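Local atomic coordinates of tryptophan halogenase (Shewanella frigidimarina, PDB entry 2PYX), a protein that probably works as a flavin-dependent monooxygenase of the tryptophan halogenase family, whose members use reduced flavin and oxygen in halogenation. Residues M2-I7 and N382-D387; G222-D227 and K341-N346; L122-Y127 and Q488-L493. All blocks are in the same frame, centred on the assembly; numbering follows the deposited sequence. Where two conformers were deposited one is given.

Contact 1: M2-I7 and N382-D387; sequences MMQKPI and NRMVMD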
HETATM    1  N   MSE A   2       2.949 -35.591  16.974  1.00 30.03           N
HETATM    2  CA  MSE A   2       2.294 -34.298  16.878  1.00 30.61           C
HETATM    3  C   MSE A   2       3.071 -33.320  16.026  1.00 24.80           C
HETATM    4  O   MSE A   2       2.490 -32.485  15.354  1.00 20.93           O
HETATM    5  CB  MSE A   2       2.107 -33.693  18.268  1.00 33.34           C
HETATM    6  CG  MSE A   2       0.971 -34.336  19.065  1.00 45.59           C
HETATM    7 SE   MSE A   2      -0.756 -34.132  18.158  0.75 69.28          SE
HETATM    8  CE  MSE A   2      -0.818 -35.793  17.062  1.00 56.03           C
HETATM    9  N   MSE A   3       4.385 -33.412  16.065  1.00 22.65           N
HETATM   10  CA  MSE A   3       5.196 -32.443  15.321  1.00 20.71           C
HETATM   11  C   MSE A   3       5.172 -32.725  13.827  1.00 19.19           C
HETATM   12  O   MSE A   3       5.612 -31.887  13.048  1.00 16.12           O
HETATM   13  CB  MSE A   3       6.637 -32.461  15.796  1.00 23.90           C
HETATM   14  CG  MSE A   3       6.868 -32.104  17.241  1.00 27.99           C
HETATM   15 SE   MSE A   3       6.749 -30.157  17.498  0.75 32.14          SE
HETATM   16  CE  MSE A   3       5.022 -30.164  18.079  1.00 29.25           C
ATOM     17  N   GLN A   4       4.719 -33.921  13.434  1.00 16.00           N
ATOM     18  CA  GLN A   4       4.613 -34.309  12.027  0.50 16.71           C
ATOM     19  C   GLN A   4       3.183 -34.187  11.480  1.00 14.40           C
ATOM     20  O   GLN A   4       2.941 -34.468  10.295  1.00 16.33           O
ATOM     21  CB  GLN A   4       5.141 -35.734  11.811  0.50 18.76           C
ATOM     22  CG  GLN A   4       6.658 -35.886  12.008  0.50 20.61           C
ATOM     23  CD  GLN A   4       7.087 -36.005  13.474  0.50 23.13           C
ATOM     24  OE1 GLN A   4       6.353 -36.522  14.320  0.50 21.14           O
ATOM     25  NE2 GLN A   4       8.295 -35.525  13.772  0.50 24.46           N
ATOM     26  N   LYS A   5       2.241 -33.792  12.327  1.00 13.40           N
ATOM     27  CA  LYS A   5       0.850 -33.637  11.916  1.00 14.22           C
ATOM     28  C   LYS A   5       0.775 -32.509  10.879  1.00 14.73           C
ATOM     29  O   LYS A   5       1.300 -31.427  11.110  1.00 13.23           O
ATOM     30  CB  LYS A   5      -0.030 -33.300  13.124  1.00 17.49           C
ATOM     31  CG  LYS A   5      -1.508 -33.257  12.781  1.00 20.84           C
ATOM     32  CD  LYS A   5      -2.357 -33.051  14.015  1.00 23.87           C
ATOM     33  CE  LYS A   5      -3.878 -33.099  13.701  1.00 25.29           C
ATOM     34  NZ  LYS A   5      -4.506 -31.793  13.259  1.00 23.63           N
ATOM     35  N   PRO A   6       0.149 -32.750   9.724  1.00 12.98           N
ATOM     36  CA  PRO A   6       0.016 -31.666   8.741  1.00 14.07           C
ATOM     37  C   PRO A   6      -0.644 -30.421   9.316  1.00 13.64           C
ATOM     38  O   PRO A   6      -1.537 -30.530  10.145  1.00 12.85           O
ATOM     39  CB  PRO A   6      -0.848 -32.288   7.644  1.00 14.82           C
ATOM     40  CG  PRO A   6      -0.548 -33.742   7.760  1.00 13.84           C
ATOM     41  CD  PRO A   6      -0.411 -34.012   9.212  1.00 13.36           C
ATOM     42  N   ILE A   7      -0.189 -29.234   8.922  1.00 13.59           N
ATOM     43  CA  ILE A   7      -0.834 -28.016   9.364  1.00 12.43           C
ATOM     44  C   ILE A   7      -2.090 -27.744   8.544  1.00 13.64           C
ATOM     45  O   ILE A   7      -2.026 -27.315   7.381  1.00 14.33           O
ATOM     46  CB  ILE A   7       0.100 -26.795   9.284  1.00 12.73           C
ATOM     47  CG1 ILE A   7       1.424 -27.057  10.008  1.00 13.26           C
ATOM     48  CG2 ILE A   7      -0.583 -25.547   9.827  1.00 10.89           C
ATOM     49  CD1 ILE A   7       1.290 -27.433  11.462  1.00 15.50           C
ATOM     50  N   ASN A 382       4.367 -29.105   8.499  1.00 10.81           N
ATOM     51  CA  ASN A 382       4.144 -29.539   9.884  1.00 10.72           C
ATOM     52  C   ASN A 382       4.918 -28.626  10.845  1.00 12.21           C
ATOM     53  O   ASN A 382       5.612 -27.682  10.420  1.00 13.41           O
ATOM     54  CB  ASN A 382       4.556 -31.012  10.054  1.00 11.19           C
ATOM     55  CG  ASN A 382       6.031 -31.261   9.704  1.00 11.33           C
ATOM     56  OD1 ASN A 382       6.902 -30.480  10.091  1.00 12.76           O
ATOM     57  ND2 ASN A 382       6.303 -32.331   8.946  1.00 11.35           N
ATOM     58  N   ARG A 383       4.788 -28.879  12.137  1.00 11.55           N
ATOM     59  CA  ARG A 383       5.431 -28.036  13.111  1.00 12.55           C
ATOM     60  C   ARG A 383       6.935 -28.254  13.180  1.00 12.27           C
ATOM     61  O   ARG A 383       7.679 -27.294  13.441  1.00 12.93           O
ATOM     62  CB  ARG A 383       4.817 -28.188  14.515  1.00 12.14           C
ATOM     63  CG  ARG A 383       5.390 -27.283  15.581  1.00 12.38           C
ATOM     64  CD  ARG A 383       5.084 -25.861  15.253  1.00 13.45           C
ATOM     65  NE  ARG A 383       5.619 -24.909  16.205  1.00 11.50           N
ATOM     66  CZ  ARG A 383       6.820 -24.364  16.138  1.00  9.37           C
ATOM     67  NH1 ARG A 383       7.684 -24.681  15.192  1.00 13.21           N
ATOM     68  NH2 ARG A 383       7.127 -23.448  17.046  1.00 13.89           N
HETATM   69  N   MSE A 384       7.390 -29.478  12.956  1.00 11.90           N
HETATM   70  CA  MSE A 384       8.800 -29.803  12.988  0.50 13.05           C
HETATM   71  C   MSE A 384       9.644 -28.900  12.092  1.00 14.14           C
HETATM   72  O   MSE A 384      10.753 -28.525  12.484  1.00 14.42           O
HETATM   73  CB  MSE A 384       9.025 -31.280  12.597  0.50 15.09           C
HETATM   74  CG  MSE A 384      10.481 -31.667  12.425  0.50 17.66           C
HETATM   75 SE   MSE A 384      10.673 -33.468  11.776  0.38 16.99          SE
HETATM   76  CE  MSE A 384      10.449 -34.310  13.492  0.50 29.36           C
ATOM     77  N   VAL A 385       9.134 -28.604  10.898  1.00 10.97           N
ATOM     78  CA  VAL A 385       9.898 -27.811   9.904  1.00 10.82           C
ATOM     79  C   VAL A 385       9.475 -26.348   9.803  1.00 11.71           C
ATOM     80  O   VAL A 385      10.081 -25.587   9.026  1.00 12.06           O
ATOM     81  CB  VAL A 385       9.916 -28.471   8.504  1.00 11.06           C
ATOM     82  CG1 VAL A 385      10.400 -29.935   8.614  1.00 14.13           C
ATOM     83  CG2 VAL A 385       8.555 -28.378   7.832  1.00 13.47           C
HETATM   84  N   MSE A 386       8.478 -25.956  10.599  1.00  9.55           N
HETATM   85  CA  MSE A 386       7.893 -24.616  10.508  1.00 10.52           C
HETATM   86  C   MSE A 386       8.924 -23.534  10.702  1.00 10.72           C
HETATM   87  O   MSE A 386       8.867 -22.503  10.016  1.00 11.23           O
HETATM   88  CB  MSE A 386       6.785 -24.431  11.533  1.00 10.06           C
HETATM   89  CG  MSE A 386       6.168 -23.056  11.522  1.00 11.13           C
HETATM   90 SE   MSE A 386       4.666 -22.932  12.746  0.75 11.13          SE
HETATM   91  CE  MSE A 386       3.391 -24.216  11.989  1.00 14.57           C
ATOM     92  N   ASP A 387       9.871 -23.719  11.623  1.00  9.99           N
ATOM     93  CA  ASP A 387      10.815 -22.640  11.941  1.00  9.84           C
ATOM     94  C   ASP A 387      11.755 -22.312  10.777  1.00 10.18           C
ATOM     95  O   ASP A 387      12.244 -21.180  10.671  1.00 10.51           O
ATOM     96  CB  ASP A 387      11.641 -22.964  13.168  1.00 10.87           C
ATOM     97  CG  ASP A 387      10.843 -22.962  14.482  1.00 14.13           C
ATOM     98  OD1 ASP A 387       9.609 -22.746  14.524  1.00 15.29           O
ATOM     99  OD2 ASP A 387      11.518 -23.212  15.525  1.00 20.65           O
TER
HETATM  100  O   HOH W   1       2.670 -30.464  13.176  1.00 13.90           O

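Contact 2: G222-D227 and K341-N346; sequences GQLFID and KCWQNN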
ATOM      1  N   GLY A 222      -6.405 -24.904  17.231  1.00 13.94           N
ATOM      2  CA  GLY A 222      -5.775 -24.780  15.932  1.00 13.65           C
ATOM      3  C   GLY A 222      -4.286 -25.008  16.010  1.00 12.59           C
ATOM      4  O   GLY A 222      -3.713 -25.171  17.107  1.00 12.18           O
ATOM      5  N   GLN A 223      -3.663 -24.985  14.829  1.00 11.80           N
ATOM      6  CA  GLN A 223      -2.252 -25.282  14.666  1.00 10.72           C
ATOM      7  C   GLN A 223      -1.431 -24.057  14.258  1.00 11.22           C
ATOM      8  O   GLN A 223      -0.210 -24.030  14.465  1.00 10.68           O
ATOM      9  CB  GLN A 223      -2.068 -26.358  13.615  1.00 10.99           C
ATOM     10  CG  GLN A 223      -2.613 -27.736  14.016  1.00 11.82           C
ATOM     11  CD  GLN A 223      -2.602 -28.637  12.855  1.00 10.69           C
ATOM     12  OE1 GLN A 223      -3.456 -28.554  11.968  1.00 12.90           O
ATOM     13  NE2 GLN A 223      -1.611 -29.510  12.814  1.00 11.83           N
ATOM     14  N   LEU A 224      -2.098 -23.082  13.647  1.00 11.26           N
ATOM     15  CA  LEU A 224      -1.451 -21.883  13.174  1.00  9.56           C
ATOM     16  C   LEU A 224      -2.443 -20.773  13.435  1.00  9.92           C
ATOM     17  O   LEU A 224      -3.626 -20.896  13.086  1.00 11.51           O
ATOM     18  CB  LEU A 224      -1.166 -21.990  11.684  1.00 12.52           C
ATOM     19  CG  LEU A 224      -0.344 -20.847  11.122  1.00 15.41           C
ATOM     20  CD1 LEU A 224       1.069 -20.788  11.649  1.00 12.90           C
ATOM     21  CD2 LEU A 224      -0.336 -20.979   9.611  1.00 19.15           C
ATOM     22  N   PHE A 225      -1.981 -19.709  14.085  1.00 10.39           N
ATOM     23  CA  PHE A 225      -2.815 -18.597  14.487  1.00 10.66           C
ATOM     24  C   PHE A 225      -2.374 -17.324  13.772  1.00 11.59           C
ATOM     25  O   PHE A 225      -1.176 -17.008  13.784  1.00 13.12           O
ATOM     26  CB  PHE A 225      -2.730 -18.428  15.997  1.00 12.33           C
ATOM     27  CG  PHE A 225      -3.368 -19.550  16.722  1.00 11.78           C
ATOM     28  CD1 PHE A 225      -2.691 -20.737  16.935  1.00 12.88           C
ATOM     29  CD2 PHE A 225      -4.714 -19.450  17.116  1.00 11.23           C
ATOM     30  CE1 PHE A 225      -3.339 -21.829  17.569  1.00 11.90           C
ATOM     31  CE2 PHE A 225      -5.330 -20.554  17.750  1.00 13.71           C
ATOM     32  CZ  PHE A 225      -4.659 -21.697  17.964  1.00 13.10           C
ATOM     33  N   ILE A 226      -3.321 -16.601  13.173  1.00 10.00           N
ATOM     34  CA  ILE A 226      -2.982 -15.406  12.438  1.00  8.92           C
ATOM     35  C   ILE A 226      -3.467 -14.248  13.263  1.00 10.20           C
ATOM     36  O   ILE A 226      -4.674 -14.149  13.554  1.00 10.14           O
ATOM     37  CB  ILE A 226      -3.649 -15.361  11.059  1.00 10.41           C
ATOM     38  CG1 ILE A 226      -3.535 -16.670  10.299  1.00 14.40           C
ATOM     39  CG2 ILE A 226      -3.103 -14.175  10.272  1.00 11.34           C
ATOM     40  CD1 ILE A 226      -2.181 -17.183  10.128  1.00 16.10           C
ATOM     41  N   ASP A 227      -2.559 -13.355  13.649  1.00  9.38           N
ATOM     42  CA  ASP A 227      -2.935 -12.203  14.434  1.00  8.76           C
ATOM     43  C   ASP A 227      -3.342 -11.061  13.497  1.00 11.17           C
ATOM     44  O   ASP A 227      -2.482 -10.417  12.893  1.00 10.95           O
ATOM     45  CB  ASP A 227      -1.781 -11.765  15.336  1.00 10.40           C
ATOM     46  CG  ASP A 227      -2.177 -10.681  16.316  1.00 11.49           C
ATOM     47  OD1 ASP A 227      -3.235 -10.079  16.138  1.00 12.71           O
ATOM     48  OD2 ASP A 227      -1.394 -10.399  17.243  1.00 12.03           O
ATOM     49  N   LYS A 341       9.769  -9.283  14.239  1.00 10.64           N
ATOM     50  CA  LYS A 341       9.434 -10.440  13.421  1.00 10.31           C
ATOM     51  C   LYS A 341       7.931 -10.378  13.157  1.00  9.01           C
ATOM     52  O   LYS A 341       7.203  -9.853  14.003  1.00 10.86           O
ATOM     53  CB  LYS A 341       9.727 -11.728  14.228  1.00 12.67           C
ATOM     54  CG  LYS A 341      11.168 -12.036  14.476  1.00 15.61           C
ATOM     55  CD  LYS A 341      11.397 -12.969  15.637  1.00 21.35           C
ATOM     56  CE  LYS A 341      11.302 -14.370  15.268  1.00 27.25           C
ATOM     57  NZ  LYS A 341      11.848 -15.214  16.403  1.00 17.83           N
ATOM     58  N   CYS A 342       7.449 -10.929  12.053  1.00  9.13           N
ATOM     59  CA  CYS A 342       5.997 -11.143  11.866  1.00  9.15           C
ATOM     60  C   CYS A 342       5.537 -12.551  12.267  1.00  8.61           C
ATOM     61  O   CYS A 342       4.334 -12.758  12.393  1.00 10.94           O
ATOM     62  CB  CYS A 342       5.522 -10.900  10.439  1.00  8.88           C
ATOM     63  SG  CYS A 342       6.110 -12.045   9.196  1.00 11.40           S
ATOM     64  N   TRP A 343       6.455 -13.482  12.480  1.00  9.43           N
ATOM     65  CA  TRP A 343       6.107 -14.881  12.710  1.00  8.25           C
ATOM     66  C   TRP A 343       6.933 -15.410  13.899  1.00  9.16           C
ATOM     67  O   TRP A 343       8.150 -15.427  13.844  1.00 10.40           O
ATOM     68  CB  TRP A 343       6.372 -15.707  11.459  1.00  7.84           C
ATOM     69  CG  TRP A 343       5.832 -17.101  11.438  1.00  8.37           C
ATOM     70  CD1 TRP A 343       5.537 -17.902  12.503  1.00 10.08           C
ATOM     71  CD2 TRP A 343       5.554 -17.861  10.252  1.00  7.36           C
ATOM     72  NE1 TRP A 343       5.069 -19.136  12.041  1.00 11.68           N
ATOM     73  CE2 TRP A 343       5.077 -19.138  10.673  1.00 10.27           C
ATOM     74  CE3 TRP A 343       5.674 -17.598   8.874  1.00 10.23           C
ATOM     75  CZ2 TRP A 343       4.718 -20.111   9.774  1.00  9.51           C
ATOM     76  CZ3 TRP A 343       5.307 -18.556   7.984  1.00  9.16           C
ATOM     77  CH2 TRP A 343       4.835 -19.816   8.438  1.00  8.93           C
ATOM     78  N   GLN A 344       6.249 -15.736  14.995  1.00  9.87           N
ATOM     79  CA  GLN A 344       6.896 -16.241  16.209  1.00 10.10           C
ATOM     80  C   GLN A 344       6.127 -17.493  16.622  1.00  9.51           C
ATOM     81  O   GLN A 344       4.901 -17.460  16.719  1.00 10.42           O
ATOM     82  CB  GLN A 344       6.812 -15.181  17.322  1.00  9.78           C
ATOM     83  CG  GLN A 344       7.419 -15.604  18.655  1.00 10.85           C
ATOM     84  CD  GLN A 344       8.910 -15.827  18.540  1.00 12.71           C
ATOM     85  OE1 GLN A 344       9.677 -14.923  18.156  1.00 15.56           O
ATOM     86  NE2 GLN A 344       9.348 -17.043  18.863  1.00 15.20           N
ATOM     87  N   ASN A 345       6.856 -18.567  16.901  1.00  9.37           N
ATOM     88  CA  ASN A 345       6.249 -19.851  17.184  1.00  9.62           C
ATOM     89  C   ASN A 345       5.267 -20.142  16.032  1.00 10.13           C
ATOM     90  O   ASN A 345       5.667 -20.160  14.852  1.00 11.32           O
ATOM     91  CB  ASN A 345       5.618 -19.827  18.584  1.00 10.70           C
ATOM     92  CG  ASN A 345       6.643 -19.827  19.690  1.00 14.91           C
ATOM     93  OD1 ASN A 345       7.280 -18.811  19.966  1.00 16.80           O
ATOM     94  ND2 ASN A 345       6.841 -20.986  20.306  1.00 16.31           N
ATOM     95  N   ASN A 346       4.005 -20.382  16.359  1.00  9.87           N
ATOM     96  CA  ASN A 346       2.967 -20.732  15.364  1.00 10.48           C
ATOM     97  C   ASN A 346       1.971 -19.619  15.154  1.00 10.42           C
ATOM     98  O   ASN A 346       0.793 -19.854  14.869  1.00 11.19           O
ATOM     99  CB  ASN A 346       2.236 -22.029  15.743  1.00 12.18           C
ATOM    100  CG  ASN A 346       1.496 -21.932  17.032  1.00 10.93           C
ATOM    101  OD1 ASN A 346       1.813 -21.131  17.936  1.00 12.55           O
ATOM    102  ND2 ASN A 346       0.440 -22.771  17.153  1.00 12.60           N
TER

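Contact 3: L122-Y127 and Q488-L493; sequences LDLCPY and QLAQRL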
ATOM      1  N   LEU A 122      16.075  -2.169 -21.720  1.00 21.29           N
ATOM      2  CA  LEU A 122      17.057  -1.153 -21.355  1.00 19.56           C
ATOM      3  C   LEU A 122      16.467  -0.282 -20.249  1.00 18.11           C
ATOM      4  O   LEU A 122      15.298   0.065 -20.303  1.00 15.82           O
ATOM      5  CB  LEU A 122      17.403  -0.255 -22.541  1.00 18.52           C
ATOM      6  CG  LEU A 122      18.513   0.789 -22.347  1.00 21.66           C
ATOM      7  CD1 LEU A 122      19.859   0.101 -22.097  1.00 27.00           C
ATOM      8  CD2 LEU A 122      18.587   1.710 -23.518  1.00 21.49           C
ATOM      9  N   ASP A 123      17.269   0.010 -19.240  1.00 17.58           N
ATOM     10  CA  ASP A 123      16.886   0.951 -18.182  1.00 16.41           C
ATOM     11  C   ASP A 123      17.133   2.349 -18.719  1.00 13.71           C
ATOM     12  O   ASP A 123      18.276   2.812 -18.825  1.00 15.26           O
ATOM     13  CB  ASP A 123      17.696   0.672 -16.906  1.00 16.70           C
ATOM     14  CG  ASP A 123      17.364   1.611 -15.765  1.00 18.46           C
ATOM     15  OD1 ASP A 123      16.682   2.614 -15.993  1.00 18.74           O
ATOM     16  OD2 ASP A 123      17.813   1.332 -14.640  1.00 21.76           O
ATOM     17  N   LEU A 124      16.058   3.069 -19.027  1.00 12.79           N
ATOM     18  CA  LEU A 124      16.160   4.382 -19.654  1.00 15.93           C
ATOM     19  C   LEU A 124      16.691   5.494 -18.743  1.00 13.96           C
ATOM     20  O   LEU A 124      17.109   6.549 -19.224  1.00 15.18           O
ATOM     21  CB  LEU A 124      14.797   4.828 -20.169  1.00 14.28           C
ATOM     22  CG  LEU A 124      14.236   4.080 -21.395  1.00 16.69           C
ATOM     23  CD1 LEU A 124      12.868   4.603 -21.773  1.00 16.88           C
ATOM     24  CD2 LEU A 124      15.205   4.238 -22.570  1.00 20.81           C
ATOM     25  N   CYS A 125      16.606   5.289 -17.426  1.00 12.10           N
ATOM     26  CA  CYS A 125      16.923   6.358 -16.510  1.00 11.43           C
ATOM     27  C   CYS A 125      18.246   7.088 -16.797  1.00 12.84           C
ATOM     28  O   CYS A 125      18.244   8.302 -16.960  1.00 12.77           O
ATOM     29  CB  CYS A 125      16.794   5.841 -15.073  1.00 11.27           C
ATOM     30  SG  CYS A 125      17.026   7.092 -13.803  1.00 12.71           S
ATOM     31  N   PRO A 126      19.386   6.373 -16.858  1.00 10.81           N
ATOM     32  CA  PRO A 126      20.623   7.120 -17.136  1.00 10.10           C
ATOM     33  C   PRO A 126      20.663   7.807 -18.511  1.00 12.51           C
ATOM     34  O   PRO A 126      21.407   8.776 -18.662  1.00 12.81           O
ATOM     35  CB  PRO A 126      21.723   6.055 -17.035  1.00 12.69           C
ATOM     36  CG  PRO A 126      21.027   4.791 -17.228  1.00 11.82           C
ATOM     37  CD  PRO A 126      19.672   4.955 -16.608  1.00 12.68           C
ATOM     38  N   TYR A 127      19.888   7.302 -19.470  1.00 13.20           N
ATOM     39  CA  TYR A 127      19.754   7.953 -20.791  1.00 14.49           C
ATOM     40  C   TYR A 127      18.891   9.205 -20.755  1.00 14.39           C
ATOM     41  O   TYR A 127      19.044  10.092 -21.603  1.00 15.49           O
ATOM     42  CB  TYR A 127      19.251   6.916 -21.831  1.00 14.62           C
ATOM     43  CG  TYR A 127      20.247   5.777 -21.950  1.00 12.11           C
ATOM     44  CD1 TYR A 127      21.335   5.844 -22.832  1.00 16.11           C
ATOM     45  CD2 TYR A 127      20.172   4.665 -21.109  1.00 11.73           C
ATOM     46  CE1 TYR A 127      22.306   4.828 -22.862  1.00 14.75           C
ATOM     47  CE2 TYR A 127      21.135   3.639 -21.156  1.00 15.28           C
ATOM     48  CZ  TYR A 127      22.192   3.727 -22.060  1.00 13.24           C
ATOM     49  OH  TYR A 127      23.125   2.697 -22.038  1.00 16.13           O
ATOM     50  N   GLN A 488      21.148   4.789 -29.071  1.00 23.01           N
ATOM     51  CA  GLN A 488      20.199   4.635 -30.180  1.00 24.68           C
ATOM     52  C   GLN A 488      18.960   3.833 -29.767  1.00 21.56           C
ATOM     53  O   GLN A 488      17.854   4.223 -30.116  1.00 24.07           O
ATOM     54  CB  GLN A 488      20.902   4.006 -31.388  1.00 25.54           C
ATOM     55  CG  GLN A 488      21.990   4.920 -31.978  1.00 29.56           C
ATOM     56  CD  GLN A 488      23.126   4.139 -32.666  1.00 36.05           C
ATOM     57  OE1 GLN A 488      22.980   2.956 -33.000  1.00 37.70           O
ATOM     58  NE2 GLN A 488      24.263   4.801 -32.856  1.00 40.61           N
ATOM     59  N   LEU A 489      19.143   2.761 -29.008  1.00 21.72           N
ATOM     60  CA  LEU A 489      18.028   1.985 -28.434  1.00 20.83           C
ATOM     61  C   LEU A 489      17.195   2.892 -27.531  1.00 21.67           C
ATOM     62  O   LEU A 489      15.973   2.993 -27.678  1.00 21.61           O
ATOM     63  CB  LEU A 489      18.533   0.809 -27.631  1.00 22.75           C
ATOM     64  CG  LEU A 489      17.477  -0.063 -26.947  1.00 23.16           C
ATOM     65  CD1 LEU A 489      16.335  -0.487 -27.889  1.00 26.07           C
ATOM     66  CD2 LEU A 489      18.121  -1.233 -26.331  1.00 23.06           C
ATOM     67  N   ALA A 490      17.880   3.594 -26.623  1.00 21.66           N
ATOM     68  CA  ALA A 490      17.176   4.539 -25.734  1.00 20.05           C
ATOM     69  C   ALA A 490      16.313   5.529 -26.510  1.00 21.82           C
ATOM     70  O   ALA A 490      15.148   5.752 -26.163  1.00 21.76           O
ATOM     71  CB  ALA A 490      18.184   5.273 -24.824  1.00 18.58           C
ATOM     72  N   GLN A 491      16.861   6.119 -27.571  1.00 20.01           N
ATOM     73  CA  GLN A 491      16.136   7.123 -28.334  1.00 22.12           C
ATOM     74  C   GLN A 491      14.891   6.524 -28.982  1.00 23.03           C
ATOM     75  O   GLN A 491      13.835   7.177 -29.037  1.00 21.77           O
ATOM     76  CB  GLN A 491      17.009   7.739 -29.426  1.00 23.86           C
ATOM     77  CG  GLN A 491      16.303   8.865 -30.153  1.00 24.47           C
ATOM     78  CD  GLN A 491      15.869   9.974 -29.216  1.00 30.57           C
ATOM     79  OE1 GLN A 491      14.669  10.220 -29.016  1.00 34.64           O
ATOM     80  NE2 GLN A 491      16.845  10.643 -28.622  1.00 32.46           N
ATOM     81  N   ARG A 492      15.028   5.305 -29.503  1.00 23.75           N
ATOM     82  CA  ARG A 492      13.888   4.598 -30.074  0.50 24.65           C
ATOM     83  C   ARG A 492      12.798   4.395 -29.012  1.00 25.22           C
ATOM     84  O   ARG A 492      11.627   4.717 -29.254  1.00 23.64           O
ATOM     85  CB  ARG A 492      14.317   3.264 -30.689  0.50 25.77           C
ATOM     86  CG  ARG A 492      15.208   3.430 -31.917  0.50 27.32           C
ATOM     87  CD  ARG A 492      15.363   2.138 -32.704  0.50 23.25           C
ATOM     88  NE  ARG A 492      16.226   1.151 -32.061  0.50 25.29           N
ATOM     89  CZ  ARG A 492      17.555   1.146 -32.125  0.50 16.38           C
ATOM     90  NH1 ARG A 492      18.215   2.092 -32.777  0.50 19.19           N
ATOM     91  NH2 ARG A 492      18.228   0.203 -31.516  0.50 18.63           N
ATOM     92  N   LEU A 493      13.191   3.889 -27.839  1.00 22.09           N
ATOM     93  CA  LEU A 493      12.251   3.695 -26.729  1.00 20.74           C
ATOM     94  C   LEU A 493      11.598   5.026 -26.253  1.00 19.81           C
ATOM     95  O   LEU A 493      10.401   5.033 -25.943  1.00 18.85           O
ATOM     96  CB  LEU A 493      12.933   2.971 -25.564  1.00 19.28           C
ATOM     97  CG  LEU A 493      13.399   1.534 -25.845  1.00 18.87           C
ATOM     98  CD1 LEU A 493      14.236   0.975 -24.720  1.00 19.84           C
ATOM     99  CD2 LEU A 493      12.220   0.620 -26.129  1.00 25.57           C
TER

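Contact 1: M2-I7 and N382-D387
Met3 and Arg383 lay their side chains side by side, pointing the same way, and Met3 SE (the residue is present as selenomethionine) lies 3.7 Å from Arg383 CG. That CG stands anti to its backbone N (chi1 -177°), which brings the methylene to the selenium. The guanidinium is held further on: Asp208 meets NE in a salt bridge, and NH1 of Arg383 forms a second salt bridge with Asp387 OD1 at 2.8 Å, met from above the carboxylate plane. Asn382 is the N-cap of helix 383-413. Its CG occupies the crowded position between backbone N and carbonyl carbon (chi1 59°), and OD1 accepts from Val385 N at 3.0 Å, nearly along the C=O axis. The N-terminal loop takes a second amide of this first turn: Met384 N donates to Met3 O over 3.0 Å, in the carbonyl plane and on a lone pair. Arg383 N donates to a water at 2.8 Å, and that water gives its hydrogens to Met2 O and Lys5 O. On the buried side Ile7 CD1 packs against the terminal methyl of another selenomethionine, Met386 CE, at 3.9 Å.

Contact 2: G222-D227 and K341-N346
Phe225 presents its ring edge to Asn346: ND2 lies near the ring plane, 3.7 Å from Phe225 CD1. The two side chains run alongside each other in the same direction, with ring and amide planes 73° apart. The second flat group, the Trp343 indole, is approached obliquely by Leu224 CD1, which lies 4.2 Å from CZ2; Met386 and Ser390 of helix 383-413 also touch this side chain. Within its own segment the indole NE1 makes a weak hydrogen bond to Asn345 O.

In Asn346, CG lies between the backbone N and the carbonyl carbon (chi1 63°). ND2 donates to Gln223 O over 3.0 Å, from 68° above that carbonyl's plane while the acceptor stays in the amide plane, and Ile209 O takes a further hydrogen bond from the same nitrogen. The backbone bond runs the other way, Phe225 N giving to Asn346 O at 2.9 Å. This is where strand 224-227 starts to pair in parallel with strand 347-349, inside a sheet whose strand 9-13 leads into a Rossmann-type glycine motif, consistent with FAD binding. An alanine in place of Asn346 would probably leave Gln223 O and Ile209 O without this donor and the edge of the Phe225 ring without its amide neighbour. Leu224 CD1 also lies against Asn346 O, at 3.4 Å. The side chain of Phe225 is about 8 Å from that of Val198, a predicted FAD-binding residue.

Contact 3: L122-Y127 and Q488-L493
Leu493 N donates to Leu489 O at 2.9 Å, a regular bond of helix 484-507, and the turn it closes brings Leu489 and Leu493 to the same flank of the helix, where both meet Leu122. Leu122 CB touches the two leucines at once, lying 4.0 Å from Leu489 CD2 and 4.0 Å from Leu493 CD1. In Leu122, CG stands anti to the backbone N (chi1 -175°); CD2 lies 3.8 Å from Ala490 CB.

Ala490 is the point on which the other segment converges. Besides Leu122 it receives Leu124, whose CD2 lies 3.7 Å from Ala490 CA, and Tyr127, whose CG is 3.6 Å from Ala490 CB. The methyl meets the tyrosine obliquely, near CB, CG and CD1. Leu122 CD2 lies over one face of the same ring, offset toward the rim, and so packs against both the tyrosine and Ala490. Leu124 and Leu493 cross obliquely, Leu124 CD2 standing 4.0 Å from Leu493 CB.

No hydrogen bond joins the two segments. Asp123, pointing away from the helix, accepts the N-H of Cys125 on OD1 at 3.0 Å, a capping bond ahead of the short helix 125-128, and its OD2 accepts a hydrogen bond from Gln466 NE2 of helix 462-471. On the long helix Gln488, Gln491 and Arg492 are exposed, while Leu489, Ala490 and Leu493 point toward segment 122-127. That division of residues is the pattern of an amphipathic helix packed along one flank, here with Tyr127 of helix 125-128 and the leucines of the loop before it seated on helix 484-507 around a small alanine.

In the fold
Contacts 1 and 2 are neighbours, with centres 13 Å apart, and they touch: Pro6 O meets Gln223 NE2 in a probable hydrogen bond, while Met386 and Arg383 pack on Asn345. Around a Rossmann-type sheet, probably the FAD-binding part, they join the N-terminal loop, the start of helix 383-413, interior strand 224-227 and the residues leading from edge strand 343-344 to strand 347-349, pieces far apart in sequence. Contact 3 is helix packing elsewhere, its centre 51 Å from contact 1 and 46 Å from contact 2, on the opposite side of the chain's centre from the latter. Segments run 2-7, 122-127, 222-227, 341-346, 382-387, 488-493, so contacts 1 and 3 interleave and both span contact 2.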